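Local coordinates for multidrug resistance protein (Vibrio cholerae, PDB 1YC9) that probably serves as a trimeric outer membrane channel for drug efflux and could be involved in resistance to puromycin, acriflavine and tetraphenylarsonium chloride, at residues A[68-73]-A[120-125]; A[281-286]-A[329-334]; A[295-300]-A[306-311]. The protein carries 1 engineered substitution. One frame throughout, in Å; residues are numbered along the deposited sequence.

Interaction 1: A[68-73]-A[120-125]; sequences AIRSFD and AAVVAA
The guanidinium of Arg70 is the flat group nearest this contact, yet neither its faces nor its edges do the touching: the aliphatic stem of Arg70 meets Val122 instead. Arg70 CD lies 3.5 Å from Val122 CG2, and Arg70 CG is 3.7 Å from the same methyl, whereas Arg70 NE is already 4.9 Å from Val122 CG2. The bend at chi3 turns the charged end away from the line of the stem, and the Arg70 side chain also touches Arg119. The second flat group, the Phe72 ring, meets Phe108 with planes about 45° apart.

Ile69 supplies the other half. Its CG2 methyl stands 3.8 Å from Val122 CG2, and that one valine branch is therefore touched by both Ile69 and Arg70. With CG1 anti to the backbone N (chi1 -161°), Ile69 sends CD1 to within 4.3 Å of Ala121 CB.

Segment 68-73 is the short link by which helix 47-67 gives way to strand 73-84, here laid against the start of helix 117-183. This is the junction of helical tunnel and beta barrel in the outer membrane factor fold. The link turns through Ser71 N bonded to Ala68 O (3.1 Å), and Ser71 OG donates to Phe72 O from 39° above the carbonyl plane. Ser71 also packs on Gly324 of the second subunit.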
loop_
_atom_site.group_PDB
_atom_site.type_symbol
_atom_site.label_atom_id
_atom_site.label_comp_id
_atom_site.label_asym_id
_atom_site.label_seq_id
_atom_site.Cartn_x
_atom_site.Cartn_y
_atom_site.Cartn_z
ATOM N N ALA A 68 28.182 17.497 6.420
ATOM C CA ALA A 68 29.304 17.272 7.309
ATOM C C ALA A 68 30.441 16.466 6.705
ATOM O O ALA A 68 31.593 16.571 7.104
ATOM C CB ALA A 68 28.816 16.573 8.611
ATOM N N ILE A 69 30.165 15.647 5.712
ATOM C CA ILE A 69 31.232 14.856 5.119
ATOM C C ILE A 69 32.317 15.722 4.448
ATOM O O ILE A 69 33.441 15.289 4.262
ATOM C CB ILE A 69 30.620 13.879 4.084
ATOM C CG1 ILE A 69 31.555 12.727 3.768
ATOM C CG2 ILE A 69 30.202 14.515 2.811
ATOM C CD1 ILE A 69 30.883 11.704 2.816
ATOM N N ARG A 70 31.954 16.947 4.082
ATOM C CA ARG A 70 32.923 17.851 3.449
ATOM C C ARG A 70 33.650 18.773 4.449
ATOM O O ARG A 70 34.557 19.502 4.067
ATOM C CB ARG A 70 32.230 18.660 2.383
ATOM C CG ARG A 70 31.560 17.862 1.289
ATOM C CD ARG A 70 31.045 18.660 0.186
ATOM N NE ARG A 70 32.196 19.197 -0.513
ATOM C CZ ARG A 70 32.143 20.052 -1.506
ATOM N NH1 ARG A 70 30.949 20.489 -1.939
ATOM N NH2 ARG A 70 33.310 20.470 -2.010
ATOM N N SER A 71 33.271 18.747 5.719
ATOM C CA SER A 71 33.986 19.483 6.708
ATOM C C SER A 71 35.121 18.678 7.292
ATOM O O SER A 71 35.140 17.445 7.162
ATOM C CB SER A 71 33.036 19.954 7.847
ATOM O OG SER A 71 32.971 19.037 8.862
ATOM N N PHE A 72 36.005 19.338 8.017
ATOM C CA PHE A 72 36.870 18.646 8.967
ATOM C C PHE A 72 36.116 18.382 10.316
ATOM O O PHE A 72 35.053 18.945 10.561
ATOM C CB PHE A 72 38.197 19.314 9.155
ATOM C CG PHE A 72 38.146 20.766 9.506
ATOM C CD1 PHE A 72 37.649 21.186 10.704
ATOM C CD2 PHE A 72 38.673 21.688 8.659
ATOM C CE1 PHE A 72 37.659 22.521 11.060
ATOM C CE2 PHE A 72 38.695 22.994 8.994
ATOM C CZ PHE A 72 38.187 23.437 10.177
ATOM N N ASP A 73 36.678 17.491 11.123
ATOM C CA ASP A 73 36.123 17.044 12.415
ATOM C C ASP A 73 37.169 17.264 13.474
ATOM O O ASP A 73 38.381 17.008 13.260
ATOM C CB ASP A 73 35.812 15.553 12.358
ATOM C CG ASP A 73 34.420 15.281 11.911
ATOM O OD1 ASP A 73 34.137 15.619 10.777
ATOM O OD2 ASP A 73 33.512 14.801 12.625
ATOM N N ALA A 120 29.824 14.584 -4.341
ATOM C CA ALA A 120 28.686 13.937 -4.949
ATOM C C ALA A 120 27.684 13.490 -3.905
ATOM O O ALA A 120 26.471 13.510 -4.122
ATOM C CB ALA A 120 29.167 12.682 -5.806
ATOM N N ALA A 121 28.191 13.126 -2.751
ATOM C CA ALA A 121 27.346 12.714 -1.630
ATOM C C ALA A 121 26.493 13.873 -1.185
ATOM O O ALA A 121 25.289 13.723 -0.955
ATOM C CB ALA A 121 28.174 12.213 -0.508
ATOM N N VAL A 122 27.099 15.052 -1.121
ATOM C CA VAL A 122 26.309 16.208 -0.723
ATOM C C VAL A 122 25.328 16.621 -1.796
ATOM O O VAL A 122 24.197 16.914 -1.465
ATOM C CB VAL A 122 27.200 17.374 -0.279
ATOM C CG1 VAL A 122 26.370 18.590 0.072
ATOM C CG2 VAL A 122 28.037 16.912 0.834
ATOM N N VAL A 123 25.705 16.564 -3.065
ATOM C CA VAL A 123 24.754 16.813 -4.136
ATOM C C VAL A 123 23.549 15.862 -4.143
ATOM O O VAL A 123 22.415 16.279 -4.349
ATOM C CB VAL A 123 25.417 16.797 -5.512
ATOM C CG1 VAL A 123 24.381 16.974 -6.583
ATOM C CG2 VAL A 123 26.445 17.946 -5.585
ATOM N N ALA A 124 23.821 14.605 -3.841
ATOM C CA ALA A 124 22.780 13.615 -3.715
ATOM C C ALA A 124 21.852 13.964 -2.573
ATOM O O ALA A 124 20.652 13.955 -2.739
ATOM C CB ALA A 124 23.397 12.228 -3.511
ATOM N N ALA A 125 22.424 14.363 -1.442
ATOM C CA ALA A 125 21.608 14.686 -0.277
ATOM C C ALA A 125 20.760 15.981 -0.480
ATOM O O ALA A 125 19.616 16.073 -0.016
ATOM C CB ALA A 125 22.502 14.848 0.934
#

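Interaction 2: A[281-286]-A[329-334]; sequences AQFYPD and GQLTSA
Gln282 and Gln330 bring their side-chain ends together at the close side of this contact, while Phe283 and Leu331 make a single apolar touch beside them. Both glutamine chains are extended beyond CG and they cross at about a right angle, with amide planes 83° apart. As modelled, Gln282 OE1 and Gln330 OE1 are 2.9 Å apart. The amides are close, but which atoms face each other is uncertain: the orientation of either amide may be wrong, Gln282 has two conformers, and with one amide reversed the pair could be a hydrogen bond.

On the apolar side, Phe283 CE1 is 4.1 Å from Leu331 CD2, the methyl sitting obliquely to the ring and the side chains crossing at roughly 90°. Leu331 has CG anti to its own backbone N (chi1 178°), which brings the isobutyl group toward the turn. Other residues fill in around the pair, since Phe283 also packs on Leu327 and Leu331 on Ala279.

The turn is type I, from Ala281 to Tyr284, with Tyr284 N bonded to Ala281 O (3.0 Å). It ends helix 260-281 and leads into strand 286-298, at the junction of helices and barrel in this outer membrane factor, and Gln330 also packs on Gln65 of the third subunit. All four touching residues are partly exposed. The chemistry therefore implies a surface seam: two amides whose exact pairing stays open, next to one apolar contact at ordinary van der Waals distance.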
loop_
_atom_site.group_PDB
_atom_site.type_symbol
_atom_site.label_atom_id
_atom_site.label_comp_id
_atom_site.label_asym_id
_atom_site.label_seq_id
_atom_site.Cartn_x
_atom_site.Cartn_y
_atom_site.Cartn_z
ATOM N N ALA A 281 33.886 6.484 -7.740
ATOM C CA ALA A 281 34.989 7.110 -7.065
ATOM C C ALA A 281 35.600 6.243 -5.975
ATOM O O ALA A 281 36.744 6.445 -5.599
ATOM C CB ALA A 281 34.545 8.442 -6.484
ATOM N N GLN A 282 34.852 5.259 -5.510
ATOM C CA GLN A 282 35.350 4.315 -4.520
ATOM C C GLN A 282 36.476 3.419 -5.029
ATOM O O GLN A 282 37.209 2.848 -4.247
ATOM C CB GLN A 282 34.193 3.470 -3.952
ATOM C CG GLN A 282 33.341 4.248 -2.975
ATOM C CD GLN A 282 32.143 3.468 -2.478
ATOM O OE1 GLN A 282 31.711 2.455 -3.104
ATOM N NE2 GLN A 282 31.600 3.911 -1.364
ATOM N N PHE A 283 36.616 3.311 -6.343
ATOM C CA PHE A 283 37.747 2.616 -6.920
ATOM C C PHE A 283 39.071 3.390 -6.860
ATOM O O PHE A 283 40.145 2.794 -6.980
ATOM C CB PHE A 283 37.440 2.246 -8.361
ATOM C CG PHE A 283 36.418 1.118 -8.519
ATOM C CD1 PHE A 283 35.079 1.396 -8.609
ATOM C CD2 PHE A 283 36.837 -0.228 -8.593
ATOM C CE1 PHE A 283 34.138 0.390 -8.767
ATOM C CE2 PHE A 283 35.919 -1.229 -8.770
ATOM C CZ PHE A 283 34.563 -0.922 -8.872
ATOM N N TYR A 284 38.990 4.698 -6.618
ATOM C CA TYR A 284 40.122 5.585 -6.625
ATOM C C TYR A 284 40.705 5.785 -5.224
ATOM O O TYR A 284 40.050 5.439 -4.237
ATOM C CB TYR A 284 39.709 6.935 -7.232
ATOM C CG TYR A 284 39.464 6.808 -8.711
ATOM C CD1 TYR A 284 38.303 6.239 -9.186
ATOM C CD2 TYR A 284 40.425 7.277 -9.649
ATOM C CE1 TYR A 284 38.070 6.110 -10.547
ATOM C CE2 TYR A 284 40.207 7.141 -11.018
ATOM C CZ TYR A 284 39.012 6.570 -11.456
ATOM O OH TYR A 284 38.733 6.400 -12.800
ATOM N N PRO A 285 41.949 6.238 -5.165
ATOM C CA PRO A 285 42.609 6.395 -3.876
ATOM C C PRO A 285 41.868 7.379 -2.977
ATOM O O PRO A 285 41.394 8.385 -3.448
ATOM C CB PRO A 285 43.999 6.879 -4.229
ATOM C CG PRO A 285 44.216 6.687 -5.733
ATOM C CD PRO A 285 42.853 6.543 -6.309
ATOM N N ASP A 286 41.696 7.030 -1.727
ATOM C CA ASP A 286 41.168 7.962 -0.748
ATOM C C ASP A 286 42.282 8.634 0.047
ATOM O O ASP A 286 43.079 7.964 0.676
ATOM C CB ASP A 286 40.283 7.167 0.173
ATOM C CG ASP A 286 39.216 7.992 0.726
ATOM O OD1 ASP A 286 38.023 7.551 0.747
ATOM O OD2 ASP A 286 39.531 9.154 1.117
ATOM N N GLY A 329 30.147 -4.792 -7.142
ATOM C CA GLY A 329 28.766 -5.004 -6.829
ATOM C C GLY A 329 28.082 -3.685 -6.388
ATOM O O GLY A 329 26.908 -3.509 -6.687
ATOM N N GLN A 330 28.791 -2.845 -5.639
ATOM C CA GLN A 330 28.239 -1.579 -5.172
ATOM C C GLN A 330 27.945 -0.666 -6.350
ATOM O O GLN A 330 26.890 -0.023 -6.386
ATOM C CB GLN A 330 29.235 -0.905 -4.202
ATOM C CG GLN A 330 29.037 -1.368 -2.781
ATOM C CD GLN A 330 29.941 -0.674 -1.750
ATOM O OE1 GLN A 330 29.973 0.534 -1.698
ATOM N NE2 GLN A 330 30.605 -1.438 -0.921
ATOM N N LEU A 331 28.843 -0.700 -7.334
ATOM C CA LEU A 331 28.646 0.060 -8.572
ATOM C C LEU A 331 27.451 -0.494 -9.345
ATOM O O LEU A 331 26.587 0.256 -9.745
ATOM C CB LEU A 331 29.914 0.066 -9.417
ATOM C CG LEU A 331 29.824 0.786 -10.749
ATOM C CD1 LEU A 331 29.363 2.274 -10.585
ATOM C CD2 LEU A 331 31.127 0.733 -11.479
ATOM N N THR A 332 27.357 -1.810 -9.524
ATOM C CA THR A 332 26.179 -2.377 -10.145
ATOM C C THR A 332 24.866 -1.973 -9.438
ATOM O O THR A 332 23.908 -1.612 -10.091
ATOM C CB THR A 332 26.321 -3.932 -10.229
ATOM O OG1 THR A 332 27.414 -4.216 -11.106
ATOM C CG2 THR A 332 25.072 -4.553 -10.843
ATOM N N SER A 333 24.839 -2.039 -8.121
ATOM C CA SER A 333 23.669 -1.680 -7.359
ATOM C C SER A 333 23.347 -0.183 -7.547
ATOM O O SER A 333 22.166 0.167 -7.666
ATOM C CB SER A 333 23.873 -2.063 -5.908
ATOM O OG SER A 333 23.807 -3.481 -5.828
ATOM N N ALA A 334 24.377 0.647 -7.604
ATOM C CA ALA A 334 24.161 2.103 -7.753
ATOM C C ALA A 334 23.627 2.347 -9.185
ATOM O O ALA A 334 22.707 3.118 -9.372
ATOM C CB ALA A 334 25.431 2.848 -7.519
#

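Interaction 3: A[295-300]-A[306-311]; sequences YQAFGL and SGNDAG. With BOG (octyl beta-D-glucopyranoside), chain B.
Tyr295 and Asp309 form an antiparallel non-hydrogen-bonded pair, CA to CA 4.3 Å, and the neighbouring Gln296 N donates to Asn308 O at 3.0 Å, nearly straight at 171°. The same Asn308 O receives a CA-H...O contact from Tyr295 CA.

Tyr295 and Asp309 share one face of the sheet, where an octyl glucoside lies against them. Its ring oxygen O5 is 3.5 Å from Tyr295 CE2 and from Asp309 CB, its O6 sits in plane at the edge of the Tyr295 ring, and C2' of its alkyl chain is 3.5 Å from Tyr295 OH. Asp309 CG, between backbone N and carbonyl carbon (chi1 49°), runs alongside the sugar. This is consistent with a lipid-facing surface of the barrel. Asn308 ND2 lies 3.5 Å from Ala297 CB; it bonds to His302 O and, through a water, to Phe298 O, tying it to turn and strand. Ala310 CB rests 3.4 Å from Gln296 OE1.

Strand 286-298 is bonded on its other side to strand 98-111, through Tyr295 with Leu104 and Ala297 with Gly102. Asp309 forms a salt bridge with Lys84 of the third subunit, and Gly311 pairs antiparallel with a strand of that subunit, carrying the sheet across the interface.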
loop_
_atom_site.group_PDB
_atom_site.type_symbol
_atom_site.label_atom_id
_atom_site.label_comp_id
_atom_site.label_asym_id
_atom_site.label_seq_id
_atom_site.Cartn_x
_atom_site.Cartn_y
_atom_site.Cartn_z
ATOM N N TYR A 295 49.140 15.981 25.252
ATOM C CA TYR A 295 50.032 15.526 26.255
ATOM C C TYR A 295 49.849 13.989 26.450
ATOM O O TYR A 295 48.741 13.490 26.324
ATOM C CB TYR A 295 49.594 16.081 27.580
ATOM C CG TYR A 295 49.500 17.626 27.557
ATOM C CD1 TYR A 295 48.293 18.237 27.272
ATOM C CD2 TYR A 295 50.598 18.387 27.846
ATOM C CE1 TYR A 295 48.177 19.614 27.293
ATOM C CE2 TYR A 295 50.488 19.792 27.896
ATOM C CZ TYR A 295 49.279 20.357 27.624
ATOM O OH TYR A 295 49.095 21.708 27.645
ATOM N N GLN A 296 50.965 13.348 26.645
ATOM C CA GLN A 296 51.043 11.903 26.956
ATOM C C GLN A 296 52.141 11.754 27.974
ATOM O O GLN A 296 53.260 12.248 27.826
ATOM C CB GLN A 296 51.326 11.109 25.674
ATOM C CG GLN A 296 50.255 11.189 24.631
ATOM C CD GLN A 296 50.684 10.603 23.300
ATOM O OE1 GLN A 296 51.871 10.519 23.020
ATOM N NE2 GLN A 296 49.726 10.148 22.530
ATOM N N ALA A 297 51.876 10.980 29.063
ATOM C CA ALA A 297 52.852 10.778 30.069
ATOM C C ALA A 297 52.725 9.446 30.828
ATOM O O ALA A 297 51.622 8.979 31.006
ATOM C CB ALA A 297 52.829 11.959 31.083
ATOM N N PHE A 298 53.886 8.917 31.143
ATOM C CA PHE A 298 54.088 7.889 32.183
ATOM C C PHE A 298 54.011 8.690 33.464
ATOM O O PHE A 298 54.876 9.538 33.714
ATOM C CB PHE A 298 55.465 7.296 31.963
ATOM C CG PHE A 298 55.845 6.257 32.968
ATOM C CD1 PHE A 298 55.670 4.907 32.681
ATOM C CD2 PHE A 298 56.399 6.620 34.167
ATOM C CE1 PHE A 298 56.036 3.956 33.588
ATOM C CE2 PHE A 298 56.759 5.609 35.104
ATOM C CZ PHE A 298 56.578 4.315 34.774
ATOM N N GLY A 299 52.967 8.475 34.239
ATOM C CA GLY A 299 52.720 9.165 35.481
ATOM C C GLY A 299 51.724 10.274 35.251
ATOM O O GLY A 299 52.067 11.288 34.638
ATOM N N LEU A 300 50.500 10.113 35.715
ATOM C CA LEU A 300 49.470 11.128 35.531
ATOM C C LEU A 300 49.845 12.481 36.092
ATOM O O LEU A 300 49.457 13.517 35.514
ATOM C CB LEU A 300 48.170 10.722 36.216
ATOM C CG LEU A 300 47.432 9.583 35.568
ATOM C CD1 LEU A 300 46.232 9.322 36.509
ATOM C CD2 LEU A 300 46.974 9.980 34.174
ATOM N N SER A 306 57.055 19.712 30.964
ATOM C CA SER A 306 57.849 20.049 29.778
ATOM C C SER A 306 58.409 18.762 29.099
ATOM O O SER A 306 58.905 17.858 29.780
ATOM C CB SER A 306 58.993 21.007 30.162
ATOM O OG SER A 306 59.730 21.249 28.974
ATOM N N GLY A 307 58.227 18.661 27.793
ATOM C CA GLY A 307 58.669 17.526 26.981
ATOM C C GLY A 307 57.664 16.393 26.757
ATOM O O GLY A 307 57.892 15.544 25.886
ATOM N N ASN A 308 56.550 16.408 27.498
ATOM C CA ASN A 308 55.482 15.413 27.397
ATOM C C ASN A 308 54.390 15.814 26.503
ATOM O O ASN A 308 53.361 15.167 26.417
ATOM C CB ASN A 308 54.950 15.008 28.799
ATOM C CG ASN A 308 56.001 14.264 29.596
ATOM O OD1 ASN A 308 57.047 13.931 29.073
ATOM N ND2 ASN A 308 55.693 13.965 30.883
ATOM N N ASP A 309 54.593 16.916 25.735
ATOM C CA ASP A 309 53.704 17.151 24.676
ATOM C C ASP A 309 53.997 16.171 23.557
ATOM O O ASP A 309 55.103 15.664 23.407
ATOM C CB ASP A 309 53.814 18.591 24.099
ATOM C CG ASP A 309 55.176 19.016 23.808
ATOM O OD1 ASP A 309 56.209 18.592 24.338
ATOM O OD2 ASP A 309 55.314 20.030 23.007
ATOM N N ALA A 310 52.962 15.912 22.805
ATOM C CA ALA A 310 53.017 15.017 21.626
ATOM C C ALA A 310 52.068 15.541 20.583
ATOM O O ALA A 310 51.015 16.056 20.848
ATOM C CB ALA A 310 52.644 13.608 21.966
ATOM N N GLY A 311 52.415 15.309 19.327
ATOM C CA GLY A 311 51.586 15.754 18.263
ATOM C C GLY A 311 52.017 15.141 16.952
ATOM O O GLY A 311 53.117 14.619 16.866
HETATM C C1 BOG B . 52.450 22.486 25.493
HETATM O O1 BOG B . 51.410 22.337 24.616
HETATM C C2 BOG B . 53.186 23.856 25.386
HETATM O O2 BOG B . 53.099 24.473 24.079
HETATM C C3 BOG B . 54.513 23.777 26.060
HETATM O O3 BOG B . 55.204 24.992 26.121
HETATM C C4 BOG B . 54.991 22.626 26.922
HETATM O O4 BOG B . 56.375 22.348 27.040
HETATM C C5 BOG B . 54.180 21.334 26.755
HETATM O O5 BOG B . 52.999 21.325 26.086
HETATM C C6 BOG B . 54.360 20.221 27.802
HETATM O O6 BOG B . 53.807 20.907 28.980
HETATM C "C1'" BOG B . 50.794 21.088 24.315
HETATM C "C2'" BOG B . 49.326 21.255 24.152
HETATM C "C3'" BOG B . 48.919 22.432 23.265
HETATM C "C4'" BOG B . 47.435 22.452 23.006
HETATM C "C5'" BOG B . 47.066 23.606 22.115
HETATM C "C6'" BOG B . 45.646 23.516 21.549
HETATM C "C7'" BOG B . 44.587 24.132 22.443
HETATM C "C8'" BOG B . 43.260 24.238 21.695
HETATM O O HOH W 1 56.275 11.428 32.274
#

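In the fold
From the N terminus, interaction 1 comes first: the link after helix 47-67 meets the start of helix 117-183, closing a loop that holds strands 73-84 and 98-111. Interaction 2 opens later, joining the turn after helix 260-281 to helix 326-391 and closing the loop that holds strands 286-298 and 309-322. Interaction 3 is nested inside that loop, at the far end of its hairpin, where it closes the short loop between the two strands. No contacts cross. Interactions 1 and 2 are thus equivalent in topology, each setting the link after one helix against the next long helix, with centres about 17 Å apart; the centres of interactions 2 and 3 lie about 42 Å apart, and both reach the third subunit.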